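Local coordinates for amino acid adenylation domain-containing protein (Bacillus stratosphericus LAMA 585, PDB 6ULY) that adenylates an alpha-keto acid, probably as the step that selects and activates this substrate for a nonribosomal depsipeptide synthetase module, at residues 416-421 with 426-431; 172-177 with 194-199; 126-129 with 135-138; 102-107 with 112-117; 216-221 with 257-262. All blocks are in the same frame, centred on the assembly; numbering follows the deposited sequence.

Contact 1 of 5, residues 416-421 with 426-431. With SO4 (sulfate ion), chain U.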
# COMPACT_ATOMS: atom_id res chain seq x y z
N THR A 416 -22.40 -4.73 11.96
CA THR A 416 -21.44 -5.80 11.75
C THR A 416 -20.02 -5.29 11.55
O THR A 416 -19.12 -6.10 11.32
CB THR A 416 -21.85 -6.64 10.53
OG1 THR A 416 -21.59 -5.91 9.33
CG2 THR A 416 -23.32 -7.01 10.58
N THR A 417 -19.81 -3.98 11.62
CA THR A 417 -18.51 -3.41 11.31
C THR A 417 -17.51 -3.70 12.43
O THR A 417 -17.86 -3.69 13.62
CB THR A 417 -18.64 -1.90 11.09
OG1 THR A 417 -19.48 -1.65 9.96
CG2 THR A 417 -17.28 -1.28 10.84
N MET A 418 -16.27 -3.97 12.04
CA MET A 418 -15.19 -4.20 12.99
C MET A 418 -15.03 -3.01 13.94
O MET A 418 -15.48 -1.90 13.67
CB MET A 418 -13.88 -4.41 12.24
CG MET A 418 -13.51 -3.23 11.34
SD MET A 418 -11.81 -3.24 10.76
CE MET A 418 -11.78 -1.73 9.81
N LYS A 419 -14.35 -3.27 15.06
CA LYS A 419 -13.89 -2.16 15.89
C LYS A 419 -12.90 -1.29 15.14
O LYS A 419 -12.80 -0.09 15.41
CB LYS A 419 -13.24 -2.68 17.18
CG LYS A 419 -14.16 -3.41 18.13
CD LYS A 419 -13.46 -3.61 19.46
CE LYS A 419 -14.27 -4.46 20.41
NZ LYS A 419 -13.60 -4.61 21.73
N GLY A 420 -12.14 -1.88 14.22
CA GLY A 420 -11.13 -1.17 13.48
C GLY A 420 -9.87 -1.99 13.30
O GLY A 420 -9.74 -3.07 13.90
N TYR A 421 -8.96 -1.51 12.47
CA TYR A 421 -7.66 -2.14 12.34
C TYR A 421 -6.84 -1.91 13.61
O TYR A 421 -6.79 -0.80 14.14
CB TYR A 421 -6.91 -1.59 11.13
CG TYR A 421 -7.65 -1.72 9.82
CD1 TYR A 421 -7.99 -2.97 9.31
CD2 TYR A 421 -8.01 -0.59 9.09
CE1 TYR A 421 -8.66 -3.09 8.11
CE2 TYR A 421 -8.68 -0.70 7.89
CZ TYR A 421 -9.01 -1.95 7.41
OH TYR A 421 -9.68 -2.06 6.21
N GLU A 426 -4.63 5.71 11.72
CA GLU A 426 -4.64 6.35 10.41
C GLU A 426 -5.45 5.53 9.41
O GLU A 426 -6.27 6.08 8.66
CB GLU A 426 -3.20 6.55 9.92
CG GLU A 426 -3.11 7.17 8.54
CD GLU A 426 -1.71 7.66 8.22
OE1 GLU A 426 -0.76 7.30 8.95
OE2 GLU A 426 -1.56 8.41 7.23
N ALA A 427 -5.23 4.22 9.39
CA ALA A 427 -6.00 3.36 8.49
C ALA A 427 -7.48 3.36 8.85
O ALA A 427 -8.34 3.28 7.97
CB ALA A 427 -5.44 1.94 8.51
N ASN A 428 -7.79 3.43 10.14
CA ASN A 428 -9.19 3.45 10.55
C ASN A 428 -9.90 4.70 10.07
O ASN A 428 -11.10 4.67 9.76
CB ASN A 428 -9.29 3.31 12.06
CG ASN A 428 -9.01 1.89 12.54
OD1 ASN A 428 -9.37 0.93 11.86
ND2 ASN A 428 -8.37 1.76 13.69
N GLN A 429 -9.18 5.82 9.99
CA GLN A 429 -9.78 7.04 9.47
C GLN A 429 -10.13 6.91 8.00
O GLN A 429 -11.19 7.38 7.56
CB GLN A 429 -8.82 8.20 9.71
CG GLN A 429 -9.42 9.54 9.47
CD GLN A 429 -8.41 10.65 9.64
OE1 GLN A 429 -8.28 11.21 10.72
NE2 GLN A 429 -7.67 10.95 8.58
N GLU A 430 -9.26 6.27 7.22
CA GLU A 430 -9.49 6.13 5.78
C GLU A 430 -10.78 5.38 5.48
O GLU A 430 -11.45 5.67 4.48
CB GLU A 430 -8.31 5.42 5.13
CG GLU A 430 -7.02 6.24 5.08
CD GLU A 430 -5.82 5.42 4.63
OE1 GLU A 430 -5.97 4.19 4.42
OE2 GLU A 430 -4.72 5.99 4.48
N VAL A 431 -11.15 4.40 6.31
CA VAL A 431 -12.28 3.53 6.01
C VAL A 431 -13.53 3.98 6.74
O VAL A 431 -14.65 3.84 6.22
CB VAL A 431 -11.96 2.06 6.34
CG1 VAL A 431 -10.74 1.58 5.58
CG2 VAL A 431 -11.77 1.86 7.85
S SO4 U . -9.77 10.22 4.81
O1 SO4 U . -10.83 10.57 5.73
O2 SO4 U . -9.39 11.40 4.05
O3 SO4 U . -8.63 9.73 5.54
O4 SO4 U . -10.21 9.20 3.89

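Contact 2 of 5, residues 172-177 with 194-199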
# COMPACT_ATOMS: atom_id res chain seq x y z
N ASP A 172 -16.69 -6.91 24.00
CA ASP A 172 -15.34 -7.46 24.07
C ASP A 172 -14.89 -7.91 22.68
O ASP A 172 -15.69 -8.41 21.88
CB ASP A 172 -15.30 -8.65 25.04
CG ASP A 172 -15.50 -8.23 26.48
OD1 ASP A 172 -15.53 -7.01 26.75
OD2 ASP A 172 -15.63 -9.12 27.35
N SER A 173 -13.61 -7.71 22.39
CA SER A 173 -13.04 -8.25 21.17
C SER A 173 -13.07 -9.77 21.20
O SER A 173 -12.66 -10.39 22.19
CB SER A 173 -11.60 -7.76 21.00
OG SER A 173 -11.57 -6.36 20.82
N VAL A 174 -13.55 -10.39 20.13
CA VAL A 174 -13.71 -11.83 20.07
C VAL A 174 -12.60 -12.49 19.24
O VAL A 174 -12.16 -13.59 19.57
CB VAL A 174 -15.11 -12.20 19.53
CG1 VAL A 174 -15.26 -11.79 18.07
CG2 VAL A 174 -15.37 -13.70 19.71
N PHE A 175 -12.14 -11.84 18.17
CA PHE A 175 -10.96 -12.32 17.46
C PHE A 175 -10.43 -11.23 16.55
O PHE A 175 -11.13 -10.29 16.18
CB PHE A 175 -11.26 -13.60 16.65
CG PHE A 175 -12.24 -13.41 15.53
CD1 PHE A 175 -11.84 -12.89 14.31
CD2 PHE A 175 -13.56 -13.78 15.68
CE1 PHE A 175 -12.74 -12.72 13.27
CE2 PHE A 175 -14.47 -13.62 14.65
CZ PHE A 175 -14.05 -13.09 13.44
N PHE A 176 -9.15 -11.38 16.20
CA PHE A 176 -8.53 -10.65 15.11
C PHE A 176 -8.56 -11.50 13.84
O PHE A 176 -8.59 -12.73 13.90
CB PHE A 176 -7.07 -10.31 15.43
CG PHE A 176 -6.90 -9.40 16.61
CD1 PHE A 176 -7.18 -8.05 16.50
CD2 PHE A 176 -6.44 -9.89 17.81
CE1 PHE A 176 -7.01 -7.20 17.58
CE2 PHE A 176 -6.27 -9.05 18.90
CZ PHE A 176 -6.55 -7.70 18.78
N ILE A 177 -8.55 -10.83 12.69
CA ILE A 177 -8.43 -11.52 11.41
C ILE A 177 -7.65 -10.63 10.46
O ILE A 177 -7.86 -9.41 10.42
CB ILE A 177 -9.80 -11.93 10.83
CG1 ILE A 177 -9.61 -12.68 9.51
CG2 ILE A 177 -10.69 -10.72 10.63
CD1 ILE A 177 -10.80 -13.54 9.11
N ARG A 194 -20.45 -8.61 19.36
CA ARG A 194 -21.64 -7.94 18.84
C ARG A 194 -21.60 -7.83 17.32
O ARG A 194 -22.58 -8.13 16.64
CB ARG A 194 -21.76 -6.55 19.47
CG ARG A 194 -23.10 -5.87 19.20
CD ARG A 194 -23.12 -4.43 19.70
NE ARG A 194 -22.87 -4.32 21.13
CZ ARG A 194 -23.79 -4.54 22.08
NH1 ARG A 194 -25.02 -4.90 21.75
NH2 ARG A 194 -23.46 -4.40 23.36
N SER A 195 -20.46 -7.40 16.77
CA SER A 195 -20.38 -7.22 15.32
C SER A 195 -20.48 -8.56 14.59
O SER A 195 -21.17 -8.67 13.57
CB SER A 195 -19.09 -6.50 14.94
OG SER A 195 -17.94 -7.13 15.48
N VAL A 196 -19.81 -9.59 15.11
CA VAL A 196 -19.90 -10.91 14.48
C VAL A 196 -21.32 -11.45 14.58
O VAL A 196 -21.92 -11.84 13.57
CB VAL A 196 -18.88 -11.86 15.12
CG1 VAL A 196 -19.07 -13.27 14.60
CG2 VAL A 196 -17.45 -11.36 14.84
N LEU A 197 -21.89 -11.46 15.79
CA LEU A 197 -23.22 -12.01 15.96
C LEU A 197 -24.26 -11.25 15.16
O LEU A 197 -25.26 -11.84 14.72
CB LEU A 197 -23.61 -12.02 17.44
CG LEU A 197 -22.96 -13.12 18.28
CD1 LEU A 197 -23.28 -12.90 19.75
CD2 LEU A 197 -23.43 -14.48 17.83
N ALA A 198 -24.06 -9.95 14.97
CA ALA A 198 -24.98 -9.17 14.15
C ALA A 198 -24.98 -9.66 12.71
O ALA A 198 -26.03 -9.74 12.07
CB ALA A 198 -24.62 -7.68 14.21
N ASN A 199 -23.79 -9.97 12.18
CA ASN A 199 -23.73 -10.56 10.85
C ASN A 199 -24.34 -11.96 10.83
O ASN A 199 -25.08 -12.31 9.91
CB ASN A 199 -22.28 -10.61 10.37
CG ASN A 199 -22.15 -11.14 8.96
OD1 ASN A 199 -22.34 -12.32 8.70
ND2 ASN A 199 -21.84 -10.25 8.03

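Contact 3 of 5, residues 126-129 with 135-138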
# COMPACT_ATOMS: atom_id res chain seq x y z
N ILE A 126 2.02 -18.47 19.86
CA ILE A 126 1.56 -19.09 18.62
C ILE A 126 1.02 -20.47 18.95
O ILE A 126 1.69 -21.28 19.60
CB ILE A 126 2.70 -19.17 17.58
CG1 ILE A 126 3.25 -17.76 17.29
CG2 ILE A 126 2.19 -19.83 16.31
CD1 ILE A 126 4.46 -17.74 16.37
N LEU A 127 -0.21 -20.72 18.51
CA LEU A 127 -0.91 -21.98 18.74
C LEU A 127 -1.05 -22.68 17.40
O LEU A 127 -1.46 -22.06 16.41
CB LEU A 127 -2.28 -21.71 19.36
CG LEU A 127 -2.84 -22.71 20.36
CD1 LEU A 127 -1.87 -22.94 21.50
CD2 LEU A 127 -4.16 -22.18 20.88
N THR A 128 -0.70 -23.97 17.36
CA THR A 128 -0.57 -24.67 16.09
C THR A 128 -0.85 -26.15 16.30
O THR A 128 -1.32 -26.57 17.36
CB THR A 128 0.82 -24.43 15.49
OG1 THR A 128 1.02 -25.31 14.38
CG2 THR A 128 1.90 -24.67 16.53
N ASP A 129 -0.55 -26.94 15.27
CA ASP A 129 -0.71 -28.38 15.25
C ASP A 129 0.60 -29.10 15.55
O ASP A 129 1.69 -28.53 15.45
CB ASP A 129 -1.19 -28.84 13.87
CG ASP A 129 -2.57 -28.37 13.56
OD1 ASP A 129 -3.39 -28.34 14.49
OD2 ASP A 129 -2.83 -28.04 12.38
N GLU A 135 7.86 -26.87 12.11
CA GLU A 135 8.03 -25.78 11.15
C GLU A 135 7.87 -24.42 11.82
O GLU A 135 8.73 -23.55 11.68
CB GLU A 135 7.01 -25.93 10.01
CG GLU A 135 7.18 -27.21 9.20
CD GLU A 135 5.97 -27.51 8.32
OE1 GLU A 135 5.23 -28.46 8.63
OE2 GLU A 135 5.76 -26.78 7.32
N VAL A 136 6.77 -24.23 12.55
CA VAL A 136 6.50 -22.93 13.16
C VAL A 136 7.62 -22.54 14.11
O VAL A 136 7.94 -21.35 14.25
CB VAL A 136 5.14 -22.95 13.88
CG1 VAL A 136 4.96 -21.69 14.70
CG2 VAL A 136 4.01 -23.10 12.87
N GLN A 137 8.23 -23.51 14.79
CA GLN A 137 9.34 -23.19 15.69
C GLN A 137 10.55 -22.66 14.94
O GLN A 137 11.37 -21.95 15.53
CB GLN A 137 9.73 -24.43 16.50
CG GLN A 137 8.80 -24.71 17.68
CD GLN A 137 9.10 -26.03 18.38
OE1 GLN A 137 9.67 -26.95 17.79
NE2 GLN A 137 8.72 -26.12 19.65
N GLY A 138 10.67 -22.97 13.65
CA GLY A 138 11.78 -22.46 12.86
C GLY A 138 11.77 -20.95 12.72
O GLY A 138 12.81 -20.36 12.41

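Contact 4 of 5, residues 102-107 with 112-117. With SO4 (sulfate ion), chain M; SO4 (sulfate ion), chain J.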
# COMPACT_ATOMS: atom_id res chain seq x y z
N PRO A 102 2.92 -21.15 3.45
CA PRO A 102 3.22 -22.31 2.59
C PRO A 102 4.50 -23.03 2.98
O PRO A 102 4.61 -24.24 2.77
CB PRO A 102 3.30 -21.70 1.18
CG PRO A 102 3.61 -20.25 1.41
CD PRO A 102 2.91 -19.89 2.69
N THR A 103 5.47 -22.30 3.53
CA THR A 103 6.69 -22.91 4.06
C THR A 103 7.27 -21.99 5.12
O THR A 103 7.07 -20.77 5.10
CB THR A 103 7.73 -23.16 2.96
OG1 THR A 103 8.92 -23.69 3.54
CG2 THR A 103 8.07 -21.86 2.22
N TYR A 104 7.99 -22.60 6.07
CA TYR A 104 8.66 -21.87 7.14
C TYR A 104 10.18 -22.00 7.06
O TYR A 104 10.87 -21.65 8.03
CB TYR A 104 8.17 -22.38 8.50
CG TYR A 104 6.69 -22.18 8.74
CD1 TYR A 104 6.23 -21.13 9.53
CD2 TYR A 104 5.75 -23.04 8.18
CE1 TYR A 104 4.88 -20.94 9.75
CE2 TYR A 104 4.40 -22.85 8.40
CZ TYR A 104 3.97 -21.81 9.19
OH TYR A 104 2.62 -21.62 9.41
N ARG A 105 10.71 -22.48 5.94
CA ARG A 105 12.15 -22.67 5.79
C ARG A 105 12.88 -21.45 5.26
O ARG A 105 14.11 -21.39 5.36
CB ARG A 105 12.43 -23.86 4.86
CG ARG A 105 12.75 -25.17 5.57
CD ARG A 105 11.50 -25.96 5.92
NE ARG A 105 11.83 -27.33 6.33
CZ ARG A 105 10.92 -28.27 6.60
NH1 ARG A 105 9.63 -28.00 6.50
NH2 ARG A 105 11.32 -29.48 6.96
N GLU A 106 12.17 -20.47 4.70
CA GLU A 106 12.80 -19.27 4.16
C GLU A 106 11.91 -18.06 4.42
O GLU A 106 10.72 -18.18 4.70
CB GLU A 106 13.08 -19.41 2.66
CG GLU A 106 12.67 -20.74 2.08
CD GLU A 106 12.06 -20.61 0.70
OE1 GLU A 106 12.72 -21.00 -0.29
OE2 GLU A 106 10.92 -20.10 0.61
N MET A 107 12.52 -16.88 4.30
CA MET A 107 11.86 -15.62 4.64
C MET A 107 11.08 -15.10 3.43
O MET A 107 11.40 -14.09 2.82
CB MET A 107 12.89 -14.60 5.11
CG MET A 107 12.31 -13.37 5.76
SD MET A 107 11.73 -13.69 7.44
CE MET A 107 11.08 -12.08 7.90
N LYS A 112 6.99 -13.00 6.10
CA LYS A 112 7.16 -11.59 6.47
C LYS A 112 5.86 -11.04 7.06
O LYS A 112 5.88 -10.34 8.09
CB LYS A 112 7.59 -10.77 5.26
CG LYS A 112 8.97 -11.09 4.73
CD LYS A 112 9.37 -10.15 3.59
CE LYS A 112 10.77 -10.47 3.07
NZ LYS A 112 11.17 -9.57 1.94
N LYS A 113 4.73 -11.32 6.41
CA LYS A 113 3.45 -10.82 6.91
C LYS A 113 3.14 -11.37 8.30
O LYS A 113 2.65 -10.64 9.16
CB LYS A 113 2.34 -11.19 5.93
CG LYS A 113 2.58 -10.65 4.52
CD LYS A 113 1.40 -10.92 3.59
CE LYS A 113 1.61 -10.26 2.24
NZ LYS A 113 0.36 -10.24 1.42
N LEU A 114 3.42 -12.66 8.53
CA LEU A 114 3.21 -13.22 9.86
C LEU A 114 4.04 -12.48 10.90
O LEU A 114 3.55 -12.17 12.00
CB LEU A 114 3.55 -14.71 9.88
CG LEU A 114 2.68 -15.61 9.01
CD1 LEU A 114 3.21 -17.04 8.99
CD2 LEU A 114 1.23 -15.58 9.48
N HIS A 115 5.30 -12.17 10.58
CA HIS A 115 6.15 -11.45 11.51
C HIS A 115 5.57 -10.08 11.85
O HIS A 115 5.62 -9.64 13.00
CB HIS A 115 7.56 -11.29 10.94
CG HIS A 115 8.48 -10.50 11.82
ND1 HIS A 115 8.55 -9.12 11.77
CD2 HIS A 115 9.36 -10.89 12.77
CE1 HIS A 115 9.43 -8.70 12.66
NE2 HIS A 115 9.94 -9.76 13.27
N HIS A 116 5.03 -9.39 10.85
CA HIS A 116 4.45 -8.07 11.09
C HIS A 116 3.32 -8.15 12.11
O HIS A 116 3.35 -7.47 13.14
CB HIS A 116 3.95 -7.46 9.78
CG HIS A 116 3.20 -6.18 9.97
ND1 HIS A 116 3.82 -4.95 10.05
CD2 HIS A 116 1.87 -5.94 10.10
CE1 HIS A 116 2.90 -4.01 10.22
NE2 HIS A 116 1.72 -4.59 10.26
N ALA A 117 2.32 -8.98 11.82
CA ALA A 117 1.20 -9.13 12.75
C ALA A 117 1.67 -9.63 14.11
O ALA A 117 1.21 -9.15 15.15
CB ALA A 117 0.16 -10.08 12.17
S SO4 M . 7.88 -5.73 10.47
O1 SO4 M . 6.70 -4.95 10.67
O2 SO4 M . 8.75 -5.06 9.54
O3 SO4 M . 8.57 -5.88 11.72
O4 SO4 M . 7.53 -7.02 9.96
S SO4 J . 11.57 -8.12 16.49
O1 SO4 J . 12.64 -7.75 17.38
O2 SO4 J . 11.49 -7.14 15.43
O3 SO4 J . 11.83 -9.41 15.91
O4 SO4 J . 10.33 -8.17 17.24

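Contact 5 of 5, residues 216-221 with 257-262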
# COMPACT_ATOMS: atom_id res chain seq x y z
N LEU A 216 -21.43 -27.93 4.64
CA LEU A 216 -20.15 -28.42 4.14
C LEU A 216 -19.28 -27.22 3.78
O LEU A 216 -19.69 -26.37 2.98
CB LEU A 216 -20.34 -29.33 2.92
CG LEU A 216 -19.05 -29.78 2.24
CD1 LEU A 216 -18.18 -30.60 3.18
CD2 LEU A 216 -19.39 -30.57 0.99
N ASP A 217 -18.08 -27.16 4.35
CA ASP A 217 -17.15 -26.07 4.08
C ASP A 217 -15.73 -26.63 4.03
O ASP A 217 -15.27 -27.23 5.00
CB ASP A 217 -17.24 -24.98 5.14
CG ASP A 217 -16.60 -23.67 4.70
OD1 ASP A 217 -16.82 -22.64 5.36
OD2 ASP A 217 -15.88 -23.68 3.67
N TRP A 218 -15.06 -26.42 2.90
CA TRP A 218 -13.63 -26.69 2.78
C TRP A 218 -12.79 -25.42 2.71
O TRP A 218 -11.56 -25.51 2.74
CB TRP A 218 -13.35 -27.55 1.53
CG TRP A 218 -13.93 -27.00 0.26
CD1 TRP A 218 -15.09 -27.39 -0.35
CD2 TRP A 218 -13.38 -25.96 -0.55
NE1 TRP A 218 -15.29 -26.66 -1.49
CE2 TRP A 218 -14.25 -25.77 -1.64
CE3 TRP A 218 -12.23 -25.17 -0.47
CZ2 TRP A 218 -14.02 -24.83 -2.63
CZ3 TRP A 218 -12.00 -24.23 -1.45
CH2 TRP A 218 -12.88 -24.07 -2.52
N MET A 219 -13.42 -24.25 2.64
CA MET A 219 -12.66 -23.01 2.61
C MET A 219 -11.96 -22.79 3.95
O MET A 219 -12.43 -23.25 5.00
CB MET A 219 -13.59 -21.84 2.30
CG MET A 219 -13.91 -21.70 0.82
SD MET A 219 -12.47 -21.18 -0.14
CE MET A 219 -12.28 -19.49 0.42
N PRO A 220 -10.82 -22.09 3.95
CA PRO A 220 -10.07 -21.89 5.20
C PRO A 220 -10.90 -21.20 6.27
O PRO A 220 -11.62 -20.24 6.01
CB PRO A 220 -8.89 -21.02 4.77
CG PRO A 220 -8.78 -21.19 3.30
CD PRO A 220 -10.17 -21.43 2.81
N LEU A 221 -10.75 -21.69 7.51
CA LEU A 221 -11.36 -21.03 8.66
C LEU A 221 -10.72 -19.68 8.97
O LEU A 221 -11.27 -18.93 9.78
CB LEU A 221 -11.26 -21.93 9.89
CG LEU A 221 -12.18 -23.16 9.92
CD1 LEU A 221 -11.83 -24.04 11.11
CD2 LEU A 221 -13.64 -22.73 9.96
N LEU A 257 -18.06 -32.55 -4.87
CA LEU A 257 -19.25 -33.32 -5.21
C LEU A 257 -19.40 -34.52 -4.28
O LEU A 257 -20.47 -34.73 -3.68
CB LEU A 257 -19.19 -33.77 -6.67
CG LEU A 257 -19.08 -32.64 -7.70
CD1 LEU A 257 -19.28 -33.19 -9.11
CD2 LEU A 257 -20.08 -31.53 -7.42
N ASP A 258 -18.34 -35.32 -4.13
CA ASP A 258 -18.40 -36.48 -3.25
C ASP A 258 -18.89 -36.09 -1.86
O ASP A 258 -19.70 -36.80 -1.25
CB ASP A 258 -17.02 -37.13 -3.12
CG ASP A 258 -16.45 -37.57 -4.44
OD1 ASP A 258 -17.18 -37.54 -5.45
OD2 ASP A 258 -15.26 -37.94 -4.45
N TRP A 259 -18.37 -34.97 -1.35
CA TRP A 259 -18.68 -34.56 0.02
C TRP A 259 -20.14 -34.13 0.14
O TRP A 259 -20.85 -34.57 1.05
CB TRP A 259 -17.74 -33.43 0.43
CG TRP A 259 -16.30 -33.85 0.58
CD1 TRP A 259 -15.83 -35.11 0.84
CD2 TRP A 259 -15.14 -33.01 0.47
NE1 TRP A 259 -14.45 -35.10 0.91
CE2 TRP A 259 -14.00 -33.83 0.68
CE3 TRP A 259 -14.94 -31.65 0.22
CZ2 TRP A 259 -12.70 -33.33 0.65
CZ3 TRP A 259 -13.65 -31.15 0.18
CH2 TRP A 259 -12.55 -31.99 0.40
N MET A 260 -20.61 -33.29 -0.78
CA MET A 260 -22.01 -32.90 -0.76
C MET A 260 -22.91 -34.12 -0.79
O MET A 260 -23.96 -34.15 -0.14
CB MET A 260 -22.32 -31.99 -1.95
CG MET A 260 -21.82 -30.57 -1.79
SD MET A 260 -21.72 -29.70 -3.36
CE MET A 260 -23.45 -29.61 -3.83
N ASP A 261 -22.52 -35.14 -1.55
CA ASP A 261 -23.33 -36.35 -1.69
C ASP A 261 -23.23 -37.22 -0.44
O ASP A 261 -24.24 -37.67 0.10
CB ASP A 261 -22.88 -37.11 -2.93
CG ASP A 261 -23.44 -38.52 -2.99
OD1 ASP A 261 -24.46 -38.73 -3.68
OD2 ASP A 261 -22.84 -39.41 -2.35
N ARG A 262 -22.00 -37.45 0.04
CA ARG A 262 -21.77 -38.38 1.13
C ARG A 262 -22.41 -37.92 2.43
O ARG A 262 -22.80 -38.75 3.25
CB ARG A 262 -20.26 -38.57 1.28
CG ARG A 262 -19.74 -39.22 2.56
CD ARG A 262 -18.21 -39.25 2.45
NE ARG A 262 -17.51 -39.60 3.68
CZ ARG A 262 -16.22 -39.36 3.89
NH1 ARG A 262 -15.49 -38.75 2.95
NH2 ARG A 262 -15.65 -39.71 5.03

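Contact 1 of 5, residues 416-421 with 426-431
N428 sets its carboxamide against Y421 and takes up both backbone polar groups of that residue, N-H and C=O. OD1 accepts from Y421 N in the carbonyl plane, on a lone pair; the 2.5 Å separation is unusually short and its exact length doubtful. ND2 gives to Y421 O at 3.0 Å, the acceptor standing 22° out of the amide plane. One helix side chain thereby answers a strand residue much as an adjoining strand would. G420 leaves room for this: its CA comes to 3.2 Å from N428 OD1, and its phi of 139° is one that favours glycine.

Beyond the amide the contact is apolar. A427 CB approaches Y421 CD2 obliquely at 3.7 Å, while V431 CG1 reaches the ring edge, 3.8 Å from CE2. M418 CE sits over the centre of one face, 3.6 Å above the Y421 ring plane, and also touches V431 CG2 at 4.1 Å. The hydroxyl of Y421 is hydrogen-bonded to E335. On the outer side of the helix, Q429 NE2 bonds to H116 O of the second subunit and weakly to a sulfate. Strand 420-421 is the outermost of its mixed sheet within this chain, joined to strand 188-192 through the backbone of E190, with helix 425-431 on its flank and F438 of strand 438-447 against M418 and V431.

Contact 2 of 5, residues 172-177 with 194-199
V196 is the residue through which helix 193-207 rests on V174 and F175 of strand 173-178. Along 194-199, R194 comes first; its NE forms a salt bridge with D171, just ahead of the strand. S195 follows, its OG turned back to S192 N and H191 ND1. V196 then makes the contact with a single methyl: CG2 lies 3.9 Å from V174 CG1 and 3.7 Å from F175 CE2, coming at the ring obliquely. F175, with CG between its backbone N and carbonyl carbon (chi1 65°), offers CE2 to that methyl. N199, one turn further, gives ND2 to A339 O. No hydrogen bond crosses between the segments. Strand 173-178 pairs antiparallel with strand 188-192, which leads straight into the helix, so the helix folds back on the hairpin; the Ser/Thr/Gly-rich loop between these strands matches the phosphate-binding loop of adenylate-forming enzymes. Strand 94-97 lies against F175, and helix 224-237 closes over both partners, with V228 on F175 and L232 on V196.

Contact 3 of 5, residues 126-129 with 135-138
V136 points both of its methyl groups at strand 125-128, one to each of two residues that face the same side. CG1 meets I126 CG2 at 3.7 Å, the two branches meeting at an oblique angle. CG2 lies 4.0 Å from T128 OG1, the side chains of T128 and V136 running alongside each other in opposite directions. The V136 chi1 of 170° places CG1 opposite the backbone N and CG2 opposite the carbonyl carbon, which splits the methyls between the two strand residues. L127, between them in sequence, faces the other side of the sheet and packs on A84 of helix 78-91.

The second shell sets the strand in place. I126 and T128 are bonded through their backbones to A151, at the neighbouring strand 150-152, while L127 is bonded to F72 and Q74 of strand 70-74. V150 touches both T128 and V136, bridging strand and helix. D129 OD2 accepts from the backbone N of S76 and of S77. G138 N bonds to E135 O at 2.8 Å.

Strand 125-128, helix 130-137 and the adjacent parallel strand 150-152 form a beta-alpha-beta unit, V136 packing the helix onto its first strand. The join is mainly apolar, the T128 hydroxyl making a weak hydrogen bond to Q74 O; three buried side chains without a crossing hydrogen bond are consistent with hydrophobic packing.

Contact 4 of 5, residues 102-107 with 112-117
M107 and K112 form the close part of this contact, their side chains meeting at about a right angle. M107 CE lies 3.9 Å from K112 CG, brought there by a bend at chi2 (76°) that turns the thioether toward the helix. Further along, K112 CE passes M107 O at 3.7 Å as the extended lysine runs outward. Deeper in, the fit is looser: Y104 CE1 stands 4.3 Å from L114 CD1, and the Y104 hydroxyl is tied to Q74 and A101. The other flank of the helix is polar and faces the second subunit, where H116 NE2 bonds to E426 of that subunit. H115 ND1 and H116 ND1 hold one sulfate, at 3.0 Å from O4 and 2.9 Å from O1; H115 NE2 takes O3 of another at 3.3 Å. Both ions probably come from the crystallisation liquor. An ST turn, R105 N to T103 OG1, shapes the loop. Loop and helix 109-120 belong to a beta-alpha-beta crossover between the parallel strands 94-97 and 125-128, with L114 packed on the intervening strand 70-74.

Contact 5 of 5, residues 216-221 with 257-262
D217 OD2 takes the backbone N of M219 at 2.7 Å, an Asx turn that bends the chain just where W218 meets W259. The bond arrives on the anti side of the carboxylate, 33° out of its plane. The other oxygen, OD1, accepts from W269 NE1 and makes a long, weak ion pair with R243, so the carboxylate ties the end of the strand to the adjacent strand 267-270 through W269, and more weakly to R243.

Across the contact the two tryptophan side chains cross at about a right angle, and W259 CZ3 comes to 3.9 Å from W218 CB. F249 stacks on the W218 indole and W256 meets it edge-to-face. L216 supplies the closest packing: CD2 is pressed to 3.3 Å from W259 CB and lies 3.7 Å from M260 CG, next to the helix backbone at M260 N, 3.5 Å away. No hydrogen bond links the segments. Strand 214-217 runs in the mixed sheet between the parallel strands 240-243 and 267-270, and helix 255-262 packs over it as part of the beta-alpha-beta crossover from 240-243 to 267-270, with I35 of strand 31-35 also against W259.

Overall arrangement
Along the chain the order is contact 4, contact 3, contact 2, contact 5, contact 1. Contacts 1, 2 and 3 all reach the seven-stranded mixed sheet; contact 5 lies on the nine-stranded one, its centre about 33 Å from that of contact 1 and on the opposite side of the chain's centre. Contacts 3 and 4, centres about 11 Å apart, touch where Y104 packs on V136. Contacts 1 and 2, centres about 14 Å apart, meet through K419 NZ and S173 OG, a probable hydrogen bond. Contacts 1 and 4 both touch the second subunit, and Q429 and H116 pair between the chains. The bound adenylate is about 8 Å from the Y421 side chain; contact 3 is structural packing.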